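Local coordinates for probable chitinase A (Chromobacterium violaceum, PDB 4TX8), which probably hydrolyses chitin as a family 18 endochitinase and carries a small carbohydrate-binding module likely to attach it to the polysaccharide, at residues Ala274-Ile279 with Glu325-Ala330; Ser287-Gln292 with Lys338-Asp343; Gly311-Leu316 with Val366-Thr371; Met315-Ser320 with Val382-Ala387; Lys321-Gly326 with Asp343-Gly348. One frame throughout, in Å; residues are numbered along the deposited sequence.

Contact 1. Residues Ala274-Ile279 with Glu325-Ala330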
# COMPACT_ATOMS: atom_id res chain seq x y z
N ALA A 274 2.44 18.23 -6.35
CA ALA A 274 1.28 18.79 -5.65
C ALA A 274 1.10 18.24 -4.24
O ALA A 274 0.43 18.86 -3.41
CB ALA A 274 0.01 18.56 -6.46
N TYR A 275 1.70 17.09 -3.96
CA TYR A 275 1.55 16.45 -2.65
C TYR A 275 2.56 16.95 -1.62
O TYR A 275 2.41 16.70 -0.43
CB TYR A 275 1.68 14.94 -2.78
CG TYR A 275 0.63 14.16 -2.02
CD1 TYR A 275 0.83 13.82 -0.68
CD2 TYR A 275 -0.55 13.76 -2.63
CE1 TYR A 275 -0.13 13.10 0.01
CE2 TYR A 275 -1.50 13.05 -1.94
CZ TYR A 275 -1.29 12.72 -0.62
OH TYR A 275 -2.25 12.01 0.06
N LEU A 276 3.60 17.65 -2.09
CA LEU A 276 4.71 18.02 -1.21
C LEU A 276 4.31 18.91 -0.01
O LEU A 276 4.79 18.68 1.10
CB LEU A 276 5.82 18.69 -2.02
CG LEU A 276 6.49 17.81 -3.09
CD1 LEU A 276 7.42 18.62 -3.97
CD2 LEU A 276 7.24 16.64 -2.45
N PRO A 277 3.45 19.92 -0.22
CA PRO A 277 3.07 20.66 0.99
C PRO A 277 2.16 19.86 1.94
O PRO A 277 2.11 20.17 3.13
CB PRO A 277 2.33 21.89 0.44
CG PRO A 277 1.94 21.53 -0.94
CD PRO A 277 2.98 20.59 -1.44
N ILE A 278 1.48 18.84 1.42
CA ILE A 278 0.68 17.96 2.27
C ILE A 278 1.59 17.14 3.19
O ILE A 278 1.36 17.05 4.40
CB ILE A 278 -0.21 17.01 1.44
CG1 ILE A 278 -1.21 17.82 0.61
CG2 ILE A 278 -0.95 16.03 2.35
CD1 ILE A 278 -2.03 16.98 -0.35
N ILE A 279 2.63 16.55 2.60
CA ILE A 279 3.65 15.84 3.36
C ILE A 279 4.32 16.76 4.38
O ILE A 279 4.50 16.40 5.54
CB ILE A 279 4.73 15.25 2.44
CG1 ILE A 279 4.12 14.28 1.43
CG2 ILE A 279 5.82 14.57 3.26
CD1 ILE A 279 5.04 13.92 0.29
N GLU A 325 16.72 12.43 1.99
CA GLU A 325 17.72 13.50 1.92
C GLU A 325 17.07 14.86 1.66
O GLU A 325 17.59 15.89 2.09
CB GLU A 325 18.75 13.25 0.81
CG GLU A 325 19.13 11.80 0.58
CD GLU A 325 20.16 11.29 1.55
OE1 GLU A 325 20.39 11.93 2.60
OE2 GLU A 325 20.74 10.22 1.27
N GLY A 326 15.96 14.85 0.95
CA GLY A 326 15.35 16.09 0.50
C GLY A 326 15.83 16.43 -0.90
O GLY A 326 16.78 15.82 -1.40
N PHE A 327 15.17 17.39 -1.54
CA PHE A 327 15.50 17.76 -2.90
C PHE A 327 14.91 19.12 -3.26
O PHE A 327 13.90 19.54 -2.67
CB PHE A 327 15.01 16.69 -3.89
CG PHE A 327 13.54 16.41 -3.80
CD1 PHE A 327 13.05 15.45 -2.93
CD2 PHE A 327 12.65 17.10 -4.61
CE1 PHE A 327 11.69 15.19 -2.86
CE2 PHE A 327 11.29 16.84 -4.55
CZ PHE A 327 10.81 15.88 -3.67
N PRO A 328 15.53 19.83 -4.21
CA PRO A 328 14.98 21.12 -4.63
C PRO A 328 13.69 20.95 -5.44
O PRO A 328 13.51 19.96 -6.14
CB PRO A 328 16.09 21.72 -5.49
CG PRO A 328 16.90 20.56 -5.95
CD PRO A 328 16.83 19.55 -4.84
N ILE A 329 12.80 21.93 -5.33
CA ILE A 329 11.54 21.90 -6.05
C ILE A 329 11.62 22.88 -7.21
O ILE A 329 12.08 24.00 -7.04
CB ILE A 329 10.35 22.26 -5.13
CG1 ILE A 329 10.25 21.23 -3.99
CG2 ILE A 329 9.05 22.32 -5.90
CD1 ILE A 329 9.24 21.60 -2.92
N ALA A 330 11.17 22.47 -8.40
CA ALA A 330 11.14 23.36 -9.56
C ALA A 330 10.09 24.46 -9.38
O ALA A 330 9.23 24.67 -10.23
CB ALA A 330 10.88 22.57 -10.82

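Contact 2. Residues Ser287-Gln292 with Lys338-Asp343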
# COMPACT_ATOMS: atom_id res chain seq x y z
N SER A 287 3.33 8.56 9.88
CA SER A 287 3.91 7.29 10.32
C SER A 287 4.81 6.71 9.23
O SER A 287 5.94 6.31 9.49
CB SER A 287 2.83 6.29 10.70
OG SER A 287 1.88 6.85 11.58
N VAL A 288 4.28 6.64 8.01
CA VAL A 288 5.07 6.20 6.86
C VAL A 288 4.47 6.69 5.55
O VAL A 288 3.26 6.68 5.36
CB VAL A 288 5.21 4.65 6.82
CG1 VAL A 288 3.84 3.98 6.77
CG2 VAL A 288 6.07 4.21 5.64
N ILE A 289 5.32 7.16 4.65
CA ILE A 289 4.88 7.40 3.28
C ILE A 289 5.50 6.34 2.38
O ILE A 289 6.71 6.13 2.39
CB ILE A 289 5.24 8.81 2.77
CG1 ILE A 289 4.86 8.94 1.29
CG2 ILE A 289 6.72 9.12 2.99
CD1 ILE A 289 5.03 10.33 0.73
N HIS A 290 4.65 5.64 1.64
CA HIS A 290 5.12 4.67 0.67
C HIS A 290 4.61 5.05 -0.71
O HIS A 290 3.50 4.71 -1.11
CB HIS A 290 4.70 3.25 1.04
CG HIS A 290 3.38 3.18 1.76
ND1 HIS A 290 2.21 3.66 1.21
CD2 HIS A 290 3.05 2.67 2.97
CE1 HIS A 290 1.22 3.45 2.06
NE2 HIS A 290 1.70 2.85 3.13
N VAL A 291 5.44 5.80 -1.43
CA VAL A 291 5.12 6.26 -2.77
C VAL A 291 4.90 5.07 -3.70
O VAL A 291 5.58 4.05 -3.59
CB VAL A 291 6.23 7.19 -3.31
CG1 VAL A 291 6.18 7.30 -4.83
CG2 VAL A 291 6.12 8.56 -2.68
N GLN A 292 3.91 5.19 -4.58
CA GLN A 292 3.64 4.15 -5.56
C GLN A 292 4.60 4.30 -6.74
O GLN A 292 4.49 5.24 -7.53
CB GLN A 292 2.18 4.22 -6.01
CG GLN A 292 1.19 3.94 -4.88
CD GLN A 292 -0.25 4.32 -5.21
OE1 GLN A 292 -0.53 4.86 -6.28
NE2 GLN A 292 -1.16 4.03 -4.29
N LYS A 338 12.09 19.33 2.55
CA LYS A 338 12.94 18.87 3.65
C LYS A 338 12.75 17.38 3.88
O LYS A 338 11.63 16.89 3.96
CB LYS A 338 12.63 19.65 4.93
CG LYS A 338 12.86 21.14 4.80
CD LYS A 338 14.31 21.44 4.47
CE LYS A 338 14.45 22.69 3.62
NZ LYS A 338 15.88 22.95 3.29
N GLY A 339 13.87 16.67 3.98
CA GLY A 339 13.85 15.22 4.10
C GLY A 339 13.12 14.69 5.32
O GLY A 339 12.99 15.39 6.33
N LEU A 340 12.65 13.46 5.21
CA LEU A 340 11.97 12.78 6.32
C LEU A 340 12.92 11.81 7.00
O LEU A 340 13.99 11.49 6.47
CB LEU A 340 10.74 12.02 5.81
CG LEU A 340 9.63 12.84 5.16
CD1 LEU A 340 8.72 11.94 4.34
CD2 LEU A 340 8.84 13.59 6.22
N ARG A 341 12.54 11.32 8.18
CA ARG A 341 13.29 10.26 8.83
C ARG A 341 13.14 8.97 8.03
O ARG A 341 12.10 8.73 7.43
CB ARG A 341 12.79 10.04 10.26
CG ARG A 341 12.93 11.24 11.18
CD ARG A 341 12.62 10.84 12.61
NE ARG A 341 11.42 10.01 12.67
CZ ARG A 341 10.19 10.48 12.83
NH1 ARG A 341 10.00 11.79 12.97
NH2 ARG A 341 9.16 9.65 12.86
N PRO A 342 14.19 8.14 8.02
CA PRO A 342 14.12 6.83 7.35
C PRO A 342 12.95 5.98 7.84
O PRO A 342 12.37 5.24 7.04
CB PRO A 342 15.46 6.19 7.70
CG PRO A 342 16.39 7.35 7.89
CD PRO A 342 15.55 8.43 8.52
N ASP A 343 12.59 6.08 9.12
CA ASP A 343 11.49 5.28 9.65
C ASP A 343 10.13 5.74 9.13
O ASP A 343 9.12 5.09 9.37
CB ASP A 343 11.49 5.30 11.19
CG ASP A 343 11.25 6.69 11.76
OD1 ASP A 343 10.09 7.15 11.76
OD2 ASP A 343 12.22 7.31 12.24
O HOH W 1 7.48 6.22 11.71

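Contact 3. Residues Gly311-Leu316 with Val366-Thr371. With FLC (citrate anion), chain H.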
# COMPACT_ATOMS: atom_id res chain seq x y z
N GLY A 311 10.70 -0.34 -12.50
CA GLY A 311 10.90 -1.75 -12.18
C GLY A 311 12.31 -2.06 -11.72
O GLY A 311 12.64 -3.21 -11.45
N SER A 312 13.14 -1.03 -11.62
CA SER A 312 14.51 -1.23 -11.14
C SER A 312 14.62 -0.94 -9.64
O SER A 312 13.85 -0.16 -9.08
CB SER A 312 15.49 -0.34 -11.91
OG SER A 312 15.43 1.00 -11.46
N ALA A 313 15.58 -1.60 -9.01
CA ALA A 313 15.95 -1.35 -7.63
C ALA A 313 16.45 0.07 -7.46
O ALA A 313 16.16 0.72 -6.46
CB ALA A 313 17.01 -2.34 -7.18
N ASP A 314 17.21 0.55 -8.44
CA ASP A 314 17.72 1.92 -8.43
C ASP A 314 16.60 2.94 -8.25
O ASP A 314 16.73 3.89 -7.46
CB ASP A 314 18.49 2.22 -9.72
CG ASP A 314 19.95 1.78 -9.66
OD1 ASP A 314 20.48 1.55 -8.55
OD2 ASP A 314 20.57 1.70 -10.75
N MET A 315 15.49 2.75 -8.96
CA MET A 315 14.36 3.67 -8.85
C MET A 315 13.77 3.63 -7.45
O MET A 315 13.41 4.67 -6.89
CB MET A 315 13.28 3.33 -9.89
CG MET A 315 12.02 4.19 -9.81
SD MET A 315 10.90 4.02 -11.20
CE MET A 315 9.53 5.01 -10.67
N LEU A 316 13.68 2.44 -6.89
CA LEU A 316 13.17 2.29 -5.53
C LEU A 316 14.12 2.96 -4.54
O LEU A 316 13.69 3.68 -3.63
CB LEU A 316 12.99 0.82 -5.17
CG LEU A 316 12.06 0.01 -6.08
CD1 LEU A 316 11.96 -1.42 -5.59
CD2 LEU A 316 10.69 0.66 -6.17
N VAL A 366 13.34 -6.32 -4.88
CA VAL A 366 12.94 -5.71 -3.62
C VAL A 366 14.03 -5.92 -2.57
O VAL A 366 14.43 -4.98 -1.89
CB VAL A 366 11.60 -6.27 -3.11
CG1 VAL A 366 11.31 -5.79 -1.69
CG2 VAL A 366 10.46 -5.88 -4.05
N ALA A 367 14.50 -7.16 -2.45
CA ALA A 367 15.55 -7.48 -1.48
C ALA A 367 16.80 -6.64 -1.71
O ALA A 367 17.42 -6.16 -0.76
CB ALA A 367 15.89 -8.97 -1.54
N LYS A 368 17.17 -6.46 -2.98
CA LYS A 368 18.35 -5.67 -3.33
C LYS A 368 18.19 -4.21 -2.91
O LYS A 368 19.12 -3.61 -2.36
CB LYS A 368 18.62 -5.74 -4.83
CG LYS A 368 19.50 -6.90 -5.26
CD LYS A 368 19.62 -6.96 -6.78
CE LYS A 368 19.92 -5.58 -7.36
NZ LYS A 368 19.71 -5.54 -8.83
N ALA A 369 17.01 -3.65 -3.16
CA ALA A 369 16.73 -2.27 -2.78
C ALA A 369 16.77 -2.09 -1.26
O ALA A 369 17.27 -1.09 -0.75
CB ALA A 369 15.39 -1.82 -3.34
N LEU A 370 16.25 -3.08 -0.54
CA LEU A 370 16.22 -3.03 0.92
C LEU A 370 17.61 -3.06 1.54
O LEU A 370 17.95 -2.20 2.35
CB LEU A 370 15.39 -4.19 1.48
CG LEU A 370 13.87 -4.06 1.35
CD1 LEU A 370 13.19 -5.33 1.84
CD2 LEU A 370 13.37 -2.84 2.13
N THR A 371 18.42 -4.05 1.17
CA THR A 371 19.76 -4.18 1.72
C THR A 371 20.64 -2.99 1.33
O THR A 371 21.49 -2.56 2.11
CB THR A 371 20.45 -5.48 1.26
OG1 THR A 371 20.65 -5.45 -0.15
CG2 THR A 371 19.60 -6.69 1.63
CAC FLC H . 16.59 -5.24 -13.16
CA FLC H . 17.49 -4.15 -12.67
CB FLC H . 17.87 -4.15 -11.22
CBC FLC H . 16.92 -5.01 -10.45
CG FLC H . 17.78 -2.77 -10.67
CGC FLC H . 18.99 -1.98 -10.32
OA1 FLC H . 17.08 -6.35 -13.51
OA2 FLC H . 15.35 -5.05 -13.22
OB1 FLC H . 15.71 -4.66 -10.37
OB2 FLC H . 17.32 -6.07 -9.89
OG1 FLC H . 19.80 -2.42 -9.46
OG2 FLC H . 19.20 -0.87 -10.87
OHB FLC H . 19.15 -4.63 -11.07

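Contact 4. Residues Met315-Ser320 with Val382-Ala387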
# COMPACT_ATOMS: atom_id res chain seq x y z
N MET A 315 15.49 2.75 -8.96
CA MET A 315 14.36 3.67 -8.85
C MET A 315 13.77 3.63 -7.45
O MET A 315 13.41 4.67 -6.89
CB MET A 315 13.28 3.33 -9.89
CG MET A 315 12.02 4.19 -9.81
SD MET A 315 10.90 4.02 -11.20
CE MET A 315 9.53 5.01 -10.67
N LEU A 316 13.68 2.44 -6.89
CA LEU A 316 13.17 2.29 -5.53
C LEU A 316 14.12 2.96 -4.54
O LEU A 316 13.69 3.68 -3.63
CB LEU A 316 12.99 0.82 -5.17
CG LEU A 316 12.06 0.01 -6.08
CD1 LEU A 316 11.96 -1.42 -5.59
CD2 LEU A 316 10.69 0.66 -6.17
N VAL A 317 15.41 2.73 -4.72
CA VAL A 317 16.42 3.34 -3.85
C VAL A 317 16.44 4.85 -4.04
O VAL A 317 16.46 5.61 -3.07
CB VAL A 317 17.82 2.75 -4.11
CG1 VAL A 317 18.87 3.48 -3.27
CG2 VAL A 317 17.83 1.26 -3.81
N GLY A 318 16.41 5.28 -5.30
CA GLY A 318 16.44 6.69 -5.64
C GLY A 318 15.24 7.46 -5.13
O GLY A 318 15.39 8.54 -4.56
N GLY A 319 14.05 6.91 -5.34
CA GLY A 319 12.83 7.53 -4.85
C GLY A 319 12.87 7.69 -3.34
O GLY A 319 12.46 8.72 -2.80
N SER A 320 13.37 6.66 -2.67
CA SER A 320 13.46 6.68 -1.22
C SER A 320 14.51 7.67 -0.73
O SER A 320 14.30 8.35 0.28
CB SER A 320 13.76 5.27 -0.69
OG SER A 320 12.75 4.36 -1.10
N VAL A 382 22.88 3.52 -8.02
CA VAL A 382 22.35 4.49 -7.07
C VAL A 382 22.62 4.04 -5.63
O VAL A 382 22.18 2.96 -5.22
CB VAL A 382 20.84 4.72 -7.27
CG1 VAL A 382 20.28 5.63 -6.19
CG2 VAL A 382 20.58 5.29 -8.66
N LYS A 383 23.34 4.86 -4.89
CA LYS A 383 23.80 4.51 -3.55
C LYS A 383 23.45 5.60 -2.54
O LYS A 383 23.70 6.78 -2.79
CB LYS A 383 25.31 4.27 -3.56
CG LYS A 383 25.78 3.06 -2.78
CD LYS A 383 27.29 3.10 -2.57
CE LYS A 383 27.84 1.73 -2.19
NZ LYS A 383 29.28 1.79 -1.81
N PRO A 384 22.88 5.21 -1.39
CA PRO A 384 22.63 6.18 -0.31
C PRO A 384 23.93 6.80 0.19
O PRO A 384 24.97 6.16 0.12
CB PRO A 384 21.97 5.33 0.78
CG PRO A 384 21.47 4.12 0.09
CD PRO A 384 22.41 3.86 -1.05
N ALA A 385 23.86 8.04 0.68
CA ALA A 385 25.04 8.70 1.23
C ALA A 385 25.51 7.96 2.47
O ALA A 385 26.70 7.65 2.62
CB ALA A 385 24.74 10.15 1.55
N GLN A 386 24.57 7.67 3.35
CA GLN A 386 24.83 6.83 4.52
C GLN A 386 23.76 5.74 4.59
O GLN A 386 22.70 5.86 3.98
CB GLN A 386 24.84 7.66 5.80
CG GLN A 386 23.65 8.59 5.95
CD GLN A 386 23.53 9.17 7.36
OE1 GLN A 386 23.83 8.49 8.34
NE2 GLN A 386 23.11 10.42 7.45
N ALA A 387 24.05 4.69 5.34
CA ALA A 387 23.09 3.60 5.51
C ALA A 387 21.90 4.08 6.32
O ALA A 387 22.02 4.96 7.18
CB ALA A 387 23.76 2.41 6.19

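Contact 5. Residues Lys321-Gly326 with Asp343-Gly348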
# COMPACT_ATOMS: atom_id res chain seq x y z
N LYS A 321 15.63 7.77 -1.44
CA LYS A 321 16.67 8.74 -1.10
C LYS A 321 16.13 10.16 -1.16
O LYS A 321 16.40 10.96 -0.26
CB LYS A 321 17.88 8.61 -2.02
CG LYS A 321 18.85 7.51 -1.63
CD LYS A 321 20.02 7.46 -2.59
CE LYS A 321 20.81 8.76 -2.57
NZ LYS A 321 21.98 8.70 -3.49
N MET A 322 15.39 10.48 -2.21
CA MET A 322 14.84 11.82 -2.37
C MET A 322 13.97 12.22 -1.18
O MET A 322 14.02 13.36 -0.72
CB MET A 322 14.04 11.92 -3.67
CG MET A 322 14.91 11.84 -4.92
SD MET A 322 13.97 12.03 -6.44
CE MET A 322 13.36 13.71 -6.27
N LEU A 323 13.18 11.27 -0.68
CA LEU A 323 12.30 11.54 0.45
C LEU A 323 13.07 11.70 1.76
O LEU A 323 12.64 12.42 2.66
CB LEU A 323 11.25 10.44 0.59
CG LEU A 323 10.10 10.52 -0.42
CD1 LEU A 323 9.27 9.25 -0.41
CD2 LEU A 323 9.23 11.73 -0.13
N ILE A 324 14.21 11.03 1.86
CA ILE A 324 15.00 11.08 3.09
C ILE A 324 16.01 12.23 3.09
O ILE A 324 16.13 12.94 4.09
CB ILE A 324 15.74 9.75 3.33
CG1 ILE A 324 14.73 8.60 3.46
CG2 ILE A 324 16.62 9.83 4.57
CD1 ILE A 324 15.36 7.23 3.55
N GLU A 325 16.72 12.43 1.99
CA GLU A 325 17.72 13.50 1.92
C GLU A 325 17.07 14.86 1.66
O GLU A 325 17.59 15.89 2.09
CB GLU A 325 18.75 13.25 0.81
CG GLU A 325 19.13 11.80 0.58
CD GLU A 325 20.16 11.29 1.55
OE1 GLU A 325 20.39 11.93 2.60
OE2 GLU A 325 20.74 10.22 1.27
N GLY A 326 15.96 14.85 0.95
CA GLY A 326 15.35 16.09 0.50
C GLY A 326 15.83 16.43 -0.90
O GLY A 326 16.78 15.82 -1.40
N ASP A 343 12.59 6.08 9.12
CA ASP A 343 11.49 5.28 9.65
C ASP A 343 10.13 5.74 9.13
O ASP A 343 9.12 5.09 9.37
CB ASP A 343 11.49 5.30 11.19
CG ASP A 343 11.25 6.69 11.76
OD1 ASP A 343 10.09 7.15 11.76
OD2 ASP A 343 12.22 7.31 12.24
N GLN A 344 10.12 6.86 8.40
CA GLN A 344 8.89 7.40 7.83
C GLN A 344 8.75 7.08 6.35
O GLN A 344 7.80 7.51 5.70
CB GLN A 344 8.83 8.92 8.00
CG GLN A 344 8.65 9.40 9.42
CD GLN A 344 8.65 10.91 9.50
OE1 GLN A 344 9.68 11.55 9.29
NE2 GLN A 344 7.49 11.49 9.78
N VAL A 345 9.71 6.34 5.80
CA VAL A 345 9.76 6.12 4.37
C VAL A 345 9.79 4.64 4.00
O VAL A 345 10.56 3.86 4.56
CB VAL A 345 10.98 6.83 3.73
CG1 VAL A 345 10.99 6.65 2.22
CG2 VAL A 345 10.97 8.32 4.09
N ALA A 346 8.93 4.27 3.06
CA ALA A 346 8.91 2.93 2.48
C ALA A 346 8.67 3.08 0.99
O ALA A 346 8.36 4.18 0.52
CB ALA A 346 7.83 2.08 3.14
N PHE A 347 8.80 2.00 0.22
CA PHE A 347 8.47 2.09 -1.20
C PHE A 347 7.34 1.13 -1.59
O PHE A 347 7.27 0.00 -1.10
CB PHE A 347 9.71 1.87 -2.08
CG PHE A 347 10.46 0.59 -1.81
CD1 PHE A 347 10.02 -0.62 -2.34
CD2 PHE A 347 11.65 0.61 -1.10
CE1 PHE A 347 10.73 -1.79 -2.12
CE2 PHE A 347 12.37 -0.56 -0.88
CZ PHE A 347 11.91 -1.76 -1.39
N GLY A 348 6.46 1.61 -2.47
CA GLY A 348 5.32 0.84 -2.92
C GLY A 348 5.50 0.25 -4.31
O GLY A 348 5.88 0.94 -5.25

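Contact 1. Residues Ala274-Ile279 with Glu325-Ala330
The first torsions of Leu-276 and Phe-327 turn the two side chains toward one another. Leu-276 sets CG opposite its carbonyl carbon (chi1 -64°), which sends the branched end away from its helix. Phe-327 places CG between its own backbone N and carbonyl carbon (chi1 57°), and the ring swings in to meet it. The fold is the TIM barrel of family 18 glycoside hydrolases. Here Leu-276 of helix 276-281, on the outside of the barrel, packs against a two-stranded antiparallel ribbon of strands 326-328 and 336-338.

The two methyls of Leu-276 divide the work. CD2 approaches the far end of the Phe-327 ring at a slant, 3.8 Å from CZ. The leucine and the phenylalanine come from opposite directions. CD1 turns to the other partner, Ile-329, and lies 3.6 Å from its CD1. These two side chains reach toward each other tip to tip, and Leu-276 CD1 is also 3.8 Å from Ile-329 CG1. The leucine tip thus faces two neighbours at once, a ring of the ribbon and an isoleucine just past its strand 326-328.

The contact is entirely apolar. Phe-337 of the second ribbon strand meets the Phe-327 ring and touches Leu-276 as well. Phe-265 packs on Phe-327, and Tyr-268 on Ile-329. Gly-326 has a positive phi of 94° where the chain leaves helix 313-325 and enters the ribbon.

Within 274-279, Ile-278 CD1 sits over the centre of one face of the Tyr-275 ring, 4.0 Å above its plane, and Ile-279 CG1 lies at the ring edge.

Contact 2. Residues Ser287-Gln292 with Lys338-Asp343
The carboxylate carbon CG of Asp-343, a residue that shares a water with Ser-287 across this contact, lies in plane at the edge of the Arg-341 guanidinium. The arginine grips the carboxylate side-on with two nitrogens. NE donates to OD2 of Asp-343 at 2.8 Å, and NH2 donates to OD1 at 2.9 Å. Both oxygens use their syn lone pairs. OD2 lies in the guanidinium plane, while OD1 is tilted 16° out of it. This salt bridge lies in the loop leading to strand 345-350 of the TIM barrel. Its neighbour is the N-terminal end of strand 288-292, one of the parallel barrel strands.

Polar contact across the gap goes through water 1. The water donates to Ser-287 O at 2.7 Å and to Asp-343 OD1 at 2.8 Å. Acceptors around it outnumber its protons, so the two bonds may not both be made at once. Asp-343 O, an acceptor like the nearby Ser-287 O, takes a hydrogen bond from Arg-392 NE. Ser-287 OG is bonded to Leu-252 N on strand 251-254.

Further into the core the contact turns apolar. The Ile-289 and Leu-340 side chains cross at about a right angle. Only one methyl pair touches closely, Ile-289 CG2 and Leu-340 CD1, at 3.7 Å.

Contact 3. Residues Gly311-Leu316 with Val366-Thr371
Ala-313 and Ala-369 point their CB atoms at each other's segment. Their small side chains let two helices come very near, with the CA atoms 5.0 Å apart and the CB atoms 4.2 Å apart. Leu-316, one turn on from Ala-313, also turns toward the second helix and rests its CB on Ala-369 CB at 4.0 Å. The Ala-369 methyl therefore sits against both Ala-313 and Leu-316. Lys-368, which is exposed, runs alongside instead, and its CE passes beside the Ala-313 methyl.

The two helices, 313-325 and 363-375, are consecutive outer helices of the TIM barrel, with strand 345-350 between them in the chain. Leu-316 and Ala-369 both reach inward to Phe-347 of that strand. Ser-312 is the N-cap of helix 313-325. Its OG, held between backbone N and carbonyl carbon (chi1 77°), accepts from Met-315 N at 3.1 Å with an angle of 155° at the hydrogen.

A citrate, probably from the crystallisation liquor, lies at the start of this helix, beside Lys-368. The Lys-368 chain bends at chi3 (47°) and brings NZ to the anion. NZ donates to citrate OB2 at 2.7 Å and to citrate OG1 at 3.2 Å. Some contacts of the anion are too short, such as NZ to OHB, so its exact pose is doubtful. The amides of Ala-313 and Asp-314 add weak bonds to citrate OB1 and OG2, and Thr-365 OG1 bonds to the anion as well.

Contact 4. Residues Met315-Ser320 with Val382-Ala387
Val-317 CG1 makes most of the first shell of this contact. It lies 3.9 Å from Val-382 CG1 and 4.2 Å from Pro-384 CD. It also touches the carbonyl oxygen of Val-382. The two valines slide past each other in opposite directions. Each has CG1 anti to its backbone N (chi1 175° in both), and this branch is the one that touches. Val-382 CG1 also covers the backbone of the helix at Gly-318, 4.0 Å from Gly-318 N.

The next shell is polar. Asp-314 OD1 accepts from Val-382 N and fixes the start of the loop beside the helix. Lys-321 NZ donates to Lys-383 O about two turns further along the helix. On the helix itself, Ser-320 OG gives its proton to Leu-316 O at 2.8 Å. Ser-320 N bonds to the same oxygen from the opposite face of its plane.

The contact is plain packing, away from the metal sites. It packs the irregular chain 382-387 against the side of the TIM-barrel helix 313-325 at Val-317 and Gly-318. Helix 363-375 closes one flank, with Cys-372, half of the disulfide to Cys-379, touching both Val-317 and Pro-384. Leu-316 and Ser-320 face strand 345-350.

Contact 5. Residues Lys321-Gly326 with Asp343-Gly348
Val-345 packs against Leu-323 and Ile-324, and this small apolar cluster is the tight part of the contact. Val-345 CG2 lies 3.8 Å from Ile-324 CG1, the nearest approach here, and also touches Leu-323 CB. Val-345 CG1 meets Leu-323 alone, 4.1 Å from its CD1 and touching its CB as well. Val-345 holds CG1 anti to its backbone N (chi1 -178°), which spreads the branches toward the two helix residues. Both helix side chains cross obliquely over the valine.

Leu-323 belongs to the buried side, and it also touches Val-291 of the neighbouring strand 288-292. Ile-324 makes the closest approach yet is itself partly exposed. The looser side lies beyond it, where the helix runs out at Glu-325 and Gly-326 turns away with positive phi. Just ahead of the strand, in a short 3-10 segment, Asp-343 is partly exposed too and points away from the helix. Gln-344, just before Val-345, is buried, and its NE2 donates to Arg-283 O and Leu-286 O.

The pairing is the usual helix-on-strand layer of a TIM barrel. The last turn of helix 313-325 lies on the outer face of strand 345-350. Strands 288-292 and 393-397 flank that strand in the parallel barrel, and helix 363-375 meets it further along at Phe-347.

How the contacts relate
Contacts 3, 4 and 5 follow helix 313-325 from its start to its last turn, and contact 1 takes over where the chain leaves it. Contacts 2 and 5 are nearly one site, with centres about 4 Å apart. They share Asp-343 and are joined by probable backbone bonds from Ile-289 N to Gln-344 O and from Leu-340 N to Leu-323 O. Contact 1 joins contact 2 through Ile-279 CD1 and Ile-289 CD1, 3.6 Å apart. Phe-347 links contact 5 to contact 3. The bound calcium ion is about 9 Å from the Ile-289 side chain of contact 2, 12 Å from Leu-323 and 14 Å from Leu-276. Its site includes Asp-218, whose OD1 accepts from Gln-292 NE2.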